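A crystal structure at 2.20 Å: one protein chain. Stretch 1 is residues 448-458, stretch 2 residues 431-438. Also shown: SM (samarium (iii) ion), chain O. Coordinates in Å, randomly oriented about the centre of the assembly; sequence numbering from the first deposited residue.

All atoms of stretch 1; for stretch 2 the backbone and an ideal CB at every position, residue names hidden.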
ATOM      1  N   LYS A 448      49.944  43.297   3.842  1.00 67.55           N
ATOM      2  CA  LYS A 448      49.037  42.196   4.162  1.00 64.92           C
ATOM      3  C   LYS A 448      47.580  42.632   4.118  1.00 66.34           C
ATOM      4  O   LYS A 448      46.725  41.869   3.664  1.00 66.52           O
ATOM      5  CB  LYS A 448      49.377  41.594   5.519  1.00 63.92           C
ATOM      6  CG  LYS A 448      50.452  40.542   5.386  1.00 71.01           C
ATOM      7  CD  LYS A 448      50.879  39.963   6.716  1.00 69.77           C
ATOM      8  CE  LYS A 448      52.005  38.984   6.492  1.00 70.79           C
ATOM      9  NZ  LYS A 448      52.570  38.490   7.764  1.00 75.84           N
ATOM     10  N   GLN A 449      47.271  43.846   4.595  1.00 61.87           N
ATOM     11  CA  GLN A 449      45.918  44.365   4.437  1.00 63.00           C
ATOM     12  C   GLN A 449      45.505  44.417   2.965  1.00 66.03           C
ATOM     13  O   GLN A 449      44.411  43.967   2.599  1.00 64.70           O
ATOM     14  CB  GLN A 449      45.804  45.741   5.068  1.00 65.31           C
ATOM     15  CG  GLN A 449      45.503  45.718   6.545  1.00 85.73           C
ATOM     16  CD  GLN A 449      45.130  47.103   7.061  1.00 96.41           C
ATOM     17  OE1 GLN A 449      43.956  47.496   7.009  1.00109.41           O
ATOM     18  NE2 GLN A 449      46.129  47.861   7.536  1.00 88.02           N
ATOM     19  N   GLU A 450      46.365  44.970   2.101  1.00 59.54           N
ATOM     20  CA  GLU A 450      46.041  44.983   0.680  1.00 65.14           C
ATOM     21  C   GLU A 450      45.754  43.579   0.177  1.00 66.78           C
ATOM     22  O   GLU A 450      44.752  43.339  -0.503  1.00 64.30           O
ATOM     23  CB  GLU A 450      47.183  45.579  -0.118  1.00 72.21           C
ATOM     24  CG  GLU A 450      46.970  46.971  -0.537  1.00 80.49           C
ATOM     25  CD  GLU A 450      48.256  47.563  -1.009  1.00 93.07           C
ATOM     26  OE1 GLU A 450      48.514  47.523  -2.234  1.00 97.89           O
ATOM     27  OE2 GLU A 450      49.029  48.026  -0.143  1.00 99.59           O
ATOM     28  N   GLN A 451      46.639  42.634   0.499  1.00 67.31           N
ATOM     29  CA  GLN A 451      46.471  41.287  -0.020  1.00 66.26           C
ATOM     30  C   GLN A 451      45.217  40.642   0.541  1.00 67.44           C
ATOM     31  O   GLN A 451      44.491  39.958  -0.185  1.00 71.72           O
ATOM     32  CB  GLN A 451      47.702  40.455   0.290  1.00 60.64           C
ATOM     33  CG  GLN A 451      48.872  40.765  -0.593  1.00 69.40           C
ATOM     34  CD  GLN A 451      50.187  40.289   0.005  1.00 81.18           C
ATOM     35  OE1 GLN A 451      50.231  39.809   1.151  1.00 78.29           O
ATOM     36  NE2 GLN A 451      51.274  40.436  -0.764  1.00 81.48           N
ATOM     37  N   GLU A 452      44.924  40.868   1.822  1.00 62.21           N
ATOM     38  CA  GLU A 452      43.687  40.334   2.384  1.00 63.44           C
ATOM     39  C   GLU A 452      42.452  40.948   1.722  1.00 59.45           C
ATOM     40  O   GLU A 452      41.486  40.235   1.433  1.00 66.56           O
ATOM     41  CB  GLU A 452      43.662  40.556   3.892  1.00 65.22           C
ATOM     42  CG  GLU A 452      44.513  39.549   4.635  1.00 83.32           C
ATOM     43  CD  GLU A 452      44.899  40.010   6.034  1.00 92.35           C
ATOM     44  OE1 GLU A 452      45.931  39.502   6.541  1.00 88.55           O
ATOM     45  OE2 GLU A 452      44.184  40.881   6.604  1.00 93.11           O
ATOM     46  N   ASN A 453      42.455  42.264   1.480  1.00 52.25           N
ATOM     47  CA  ASN A 453      41.334  42.884   0.774  1.00 61.48           C
ATOM     48  C   ASN A 453      41.108  42.232  -0.584  1.00 61.76           C
ATOM     49  O   ASN A 453      39.975  41.893  -0.936  1.00 64.20           O
ATOM     50  CB  ASN A 453      41.555  44.390   0.633  1.00 60.33           C
ATOM     51  CG  ASN A 453      41.349  45.116   1.940  1.00 63.28           C
ATOM     52  OD1 ASN A 453      40.836  44.544   2.894  1.00 68.66           O
ATOM     53  ND2 ASN A 453      41.737  46.378   1.992  1.00 61.65           N
ATOM     54  N   LYS A 454      42.177  42.020  -1.358  1.00 59.59           N
ATOM     55  CA  LYS A 454      41.998  41.387  -2.663  1.00 68.92           C
ATOM     56  C   LYS A 454      41.489  39.955  -2.522  1.00 64.35           C
ATOM     57  O   LYS A 454      40.602  39.528  -3.272  1.00 61.06           O
ATOM     58  CB  LYS A 454      43.301  41.423  -3.476  1.00 71.51           C
ATOM     59  CG  LYS A 454      43.768  42.826  -3.871  1.00 83.08           C
ATOM     60  CD  LYS A 454      42.605  43.789  -4.117  1.00 94.03           C
ATOM     61  CE  LYS A 454      43.015  45.277  -3.921  1.00103.56           C
ATOM     62  NZ  LYS A 454      43.373  45.669  -2.495  1.00 98.10           N
ATOM     63  N   ALA A 455      42.037  39.192  -1.578  1.00 62.17           N
ATOM     64  CA  ALA A 455      41.540  37.835  -1.357  1.00 66.87           C
ATOM     65  C   ALA A 455      40.045  37.842  -1.044  1.00 64.77           C
ATOM     66  O   ALA A 455      39.266  37.090  -1.646  1.00 63.59           O
ATOM     67  CB  ALA A 455      42.325  37.163  -0.229  1.00 57.68           C
ATOM     68  N   GLU A 456      39.630  38.690  -0.094  1.00 58.89           N
ATOM     69  CA  GLU A 456      38.216  38.797   0.241  1.00 61.88           C
ATOM     70  C   GLU A 456      37.382  39.204  -0.969  1.00 64.50           C
ATOM     71  O   GLU A 456      36.291  38.668  -1.181  1.00 59.81           O
ATOM     72  CB  GLU A 456      38.017  39.791   1.386  1.00 64.01           C
ATOM     73  CG  GLU A 456      38.468  39.257   2.753  1.00 72.67           C
ATOM     74  CD  GLU A 456      37.871  37.897   3.152  1.00 74.80           C
ATOM     75  OE1 GLU A 456      36.629  37.726   3.116  1.00 76.46           O
ATOM     76  OE2 GLU A 456      38.662  36.991   3.513  1.00 80.46           O
ATOM     77  N   GLN A 457      37.886  40.140  -1.783  1.00 62.17           N
ATOM     78  CA  GLN A 457      37.129  40.580  -2.947  1.00 66.60           C
ATOM     79  C   GLN A 457      36.939  39.448  -3.940  1.00 62.71           C
ATOM     80  O   GLN A 457      35.867  39.320  -4.536  1.00 59.48           O
ATOM     81  CB  GLN A 457      37.812  41.784  -3.584  1.00 61.10           C
ATOM     82  CG  GLN A 457      37.574  43.066  -2.751  1.00 57.60           C
ATOM     83  CD  GLN A 457      38.395  44.238  -3.229  1.00 64.42           C
ATOM     84  OE1 GLN A 457      39.496  44.067  -3.764  1.00 63.31           O
ATOM     85  NE2 GLN A 457      37.857  45.444  -3.046  1.00 61.42           N
ATOM     86  N   GLU A 458      37.939  38.588  -4.071  1.00 60.56           N
ATOM     87  CA  GLU A 458      37.829  37.413  -4.920  1.00 67.03           C
ATOM     88  C   GLU A 458      36.789  36.440  -4.375  1.00 70.38           C
ATOM     89  O   GLU A 458      35.935  35.950  -5.129  1.00 69.46           O
ATOM     90  CB  GLU A 458      39.197  36.748  -5.031  1.00 69.26           C
ATOM     91  CG  GLU A 458      39.377  35.870  -6.239  1.00 95.25           C
ATOM     92  CD  GLU A 458      40.528  34.891  -6.059  1.00114.86           C
ATOM     93  OE1 GLU A 458      40.254  33.693  -5.792  1.00119.60           O
ATOM     94  OE2 GLU A 458      41.698  35.330  -6.156  1.00119.71           O
ATOM     95  N   UNK A 431      29.493  39.100   5.035  1.00 54.75           N
ATOM     96  CA  UNK A 431      30.235  40.344   5.220  1.00 55.98           C
ATOM     97  C   UNK A 431      31.133  40.627   4.028  1.00 55.82           C
ATOM     98  O   UNK A 431      31.611  39.714   3.352  1.00 59.95           O
ATOM     99  CB  UNK A 431      31.068  40.285   6.502  1.00 55.98           C
ATOM    100  N   UNK A 432      31.387  41.914   3.785  1.00 58.94           N
ATOM    101  CA  UNK A 432      32.363  42.273   2.766  1.00 64.89           C
ATOM    102  C   UNK A 432      33.781  41.949   3.230  1.00 70.36           C
ATOM    103  O   UNK A 432      34.554  41.317   2.501  1.00 68.52           O
ATOM    104  CB  UNK A 432      32.246  43.758   2.417  1.00 64.89           C
ATOM    105  N   UNK A 433      34.149  42.395   4.437  1.00 64.85           N
ATOM    106  CA  UNK A 433      35.462  42.104   5.028  1.00 63.34           C
ATOM    107  C   UNK A 433      36.610  42.739   4.254  1.00 66.19           C
ATOM    108  O   UNK A 433      37.687  42.160   4.132  1.00 71.24           O
ATOM    109  CB  UNK A 433      35.677  40.591   5.102  1.00 63.34           C
ATOM    110  N   UNK A 434      36.380  43.947   3.756  1.00 63.08           N
ATOM    111  CA  UNK A 434      37.394  44.767   3.115  1.00 59.60           C
ATOM    112  C   UNK A 434      37.555  46.012   3.970  1.00 62.83           C
ATOM    113  O   UNK A 434      36.561  46.610   4.387  1.00 74.40           O
ATOM    114  CB  UNK A 434      37.020  45.115   1.673  1.00 59.60           C
ATOM    115  N   UNK A 435      38.793  46.383   4.257  1.00 63.55           N
ATOM    116  CA  UNK A 435      39.039  47.433   5.233  1.00 65.62           C
ATOM    117  C   UNK A 435      40.012  48.449   4.666  1.00 69.51           C
ATOM    118  O   UNK A 435      40.938  48.072   3.948  1.00 80.19           O
ATOM    119  CB  UNK A 435      39.576  46.847   6.540  1.00 65.62           C
ATOM    120  N   UNK A 436      39.837  49.742   4.954  1.00 85.28           N
ATOM    121  CA  UNK A 436      40.820  50.719   4.480  1.00 93.69           C
ATOM    122  C   UNK A 436      42.187  50.466   5.098  1.00 89.44           C
ATOM    123  O   UNK A 436      42.309  50.026   6.245  1.00 86.47           O
ATOM    124  CB  UNK A 436      40.357  52.142   4.800  1.00 93.69           C
ATOM    125  N   UNK A 437      43.224  50.748   4.315  1.00 82.82           N
ATOM    126  CA  UNK A 437      44.586  50.501   4.758  1.00 75.45           C
ATOM    127  C   UNK A 437      45.024  51.653   5.655  1.00 85.98           C
ATOM    128  O   UNK A 437      44.834  52.833   5.326  1.00 84.36           O
ATOM    129  CB  UNK A 437      45.533  50.339   3.567  1.00 75.45           C
ATOM    130  N   UNK A 438      45.580  51.309   6.811  1.00 90.54           N
ATOM    131  CA  UNK A 438      46.114  52.307   7.735  1.00 95.39           C
ATOM    132  C   UNK A 438      47.468  52.766   7.199  1.00 90.08           C
ATOM    133  O   UNK A 438      48.473  52.054   7.307  1.00 86.03           O
ATOM    134  CB  UNK A 438      46.240  51.746   9.153  1.00 95.39           C
TER
HETATM  135 SM    SM O 614      31.904  38.536  10.346  1.00 49.77          SM

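Position 431 has an ideal CB with no atom of stretch 1 within 5.5 Å, so the helix says little about it. The samarium ion lies beyond that CB, and a lanthanide favours hard oxygen ligands, so Asp or Glu would suit. The residue is Asp-431, whose OD2 binds SM at 2.4 Å.

Position 432 is also out of reach at its CB, which points sideways; many polar residues would do, particularly a long one able to approach Gln-457. It is Glu-432: with chi1 and chi2 both t, the chain extends, and a water joins its OE2 (2.7 Å from the water O) to Gln-457 NE2 (3.1 Å from the same O).

Position 433 has phi/psi of 66/38, a left-handed conformation in which Gly, Asn and Asp are the commonest choices. Its CB points toward the helix, 3.6 Å from Glu-456 OE1, which by charge alone would favour Asn or Gly over an acid. The deposited Asp-433 suits the left-handed backbone, though its OD2 lies 4.0 Å from Glu-456 OE1, like charges close together; that OE1 is hydrogen-bonded elsewhere in the structure. The OD1 of Asp-433 lies 2.6 Å from the O of a water that also binds SM, close enough for a hydrogen bond.

At 434 the backbone is extended and the CB points sideways, 4.0 Å from Asn-453 OD1, with the aliphatic parts of Glu-456 and Gln-457 nearby. A compact beta-branched side chain, Val, Ile or perhaps Thr, would suit. Val-434 places CG1 3.7 Å from Asn-453 CG, and CG2 3.8 Å from Gln-457 CG.

Position 435 is held by its backbone, which any residue but proline could provide: N donates to Asn-453 OD1 (3.1 Å), and Asn-453 ND2 donates to O (2.7 Å). The CB points sideways, leaving size largely free. Trp-435 occupies it, its indole leading away from the helix.

Position 436 points away, and nothing of stretch 1 limits it. Its phi of -63° permits proline, and its N is not needed by the helix; Pro-436 fits.

At 437 the CB points sideways, yet the methylenes of Gln-449 and Glu-450 offer a surface that a branched or long apolar residue, Ile, Leu or Met, could cover. Ile-437 brings CG1 to 3.7 Å from Gln-449 CB and CD1 to 3.8 Å from Glu-450 CG.

At 438 the CB points sideways, 4.2 Å from Gln-449 NE2 as modelled; small or polar residues would suit. Asp-438 turns its carboxylate away from the helix.

Stretch 2 (431-438) DEDVWPID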
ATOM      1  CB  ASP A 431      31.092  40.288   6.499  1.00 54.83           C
ATOM      2  CG  ASP A 431      30.252  40.342   7.789  1.00 60.94           C
ATOM      3  OD1 ASP A 431      29.070  40.705   7.687  1.00 61.52           O
ATOM      4  OD2 ASP A 431      30.753  39.996   8.891  1.00 67.09           O
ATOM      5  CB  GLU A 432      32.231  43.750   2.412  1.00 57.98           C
ATOM      6  CG  GLU A 432      33.133  44.227   1.263  1.00 57.22           C
ATOM      7  CD  GLU A 432      33.185  45.762   1.209  1.00 77.30           C
ATOM      8  OE1 GLU A 432      32.688  46.387   2.165  1.00 75.79           O
ATOM      9  OE2 GLU A 432      33.726  46.351   0.244  1.00 86.16           O
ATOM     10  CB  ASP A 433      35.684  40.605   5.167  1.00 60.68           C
ATOM     11  CG  ASP A 433      34.923  40.036   6.337  1.00 63.20           C
ATOM     12  OD1 ASP A 433      34.753  40.782   7.325  1.00 63.16           O
ATOM     13  OD2 ASP A 433      34.504  38.866   6.289  1.00 66.38           O
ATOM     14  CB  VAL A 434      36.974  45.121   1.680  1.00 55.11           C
ATOM     15  CG1 VAL A 434      37.893  46.203   1.052  1.00 57.81           C
ATOM     16  CG2 VAL A 434      36.862  43.828   0.864  1.00 60.61           C
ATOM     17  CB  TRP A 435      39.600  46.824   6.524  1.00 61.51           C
ATOM     18  CG  TRP A 435      38.680  45.777   7.062  1.00 68.79           C
ATOM     19  CD1 TRP A 435      38.755  44.411   6.867  1.00 64.44           C
ATOM     20  CD2 TRP A 435      37.509  46.006   7.846  1.00 66.77           C
ATOM     21  NE1 TRP A 435      37.702  43.792   7.488  1.00 67.18           N
ATOM     22  CE2 TRP A 435      36.923  44.747   8.099  1.00 70.92           C
ATOM     23  CE3 TRP A 435      36.899  47.159   8.358  1.00 71.45           C
ATOM     24  CZ2 TRP A 435      35.759  44.604   8.861  1.00 69.73           C
ATOM     25  CZ3 TRP A 435      35.752  47.020   9.101  1.00 71.98           C
ATOM     26  CH2 TRP A 435      35.184  45.751   9.341  1.00 67.94           C
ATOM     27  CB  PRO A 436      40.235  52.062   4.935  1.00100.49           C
ATOM     28  CG  PRO A 436      39.354  51.711   6.080  1.00 96.95           C
ATOM     29  CD  PRO A 436      38.748  50.400   5.695  1.00 78.71           C
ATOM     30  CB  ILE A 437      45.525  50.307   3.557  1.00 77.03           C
ATOM     31  CG1 ILE A 437      45.446  48.860   3.039  1.00 77.62           C
ATOM     32  CG2 ILE A 437      46.952  50.581   3.950  1.00 81.62           C
ATOM     33  CD1 ILE A 437      44.553  48.672   1.841  1.00 77.63           C
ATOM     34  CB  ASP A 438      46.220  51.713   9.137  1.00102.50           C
ATOM     35  CG  ASP A 438      46.816  52.687  10.151  1.00109.66           C
ATOM     36  OD1 ASP A 438      46.803  53.925   9.911  1.00112.02           O
ATOM     37  OD2 ASP A 438      47.312  52.191  11.191  1.00110.05           O
TER
HETATM   38  O   HOH W   1      34.885  45.448  -2.030  1.00 62.47           O
HETATM   39  O   HOH W   2      33.790  40.171   9.633  1.00 54.46           O
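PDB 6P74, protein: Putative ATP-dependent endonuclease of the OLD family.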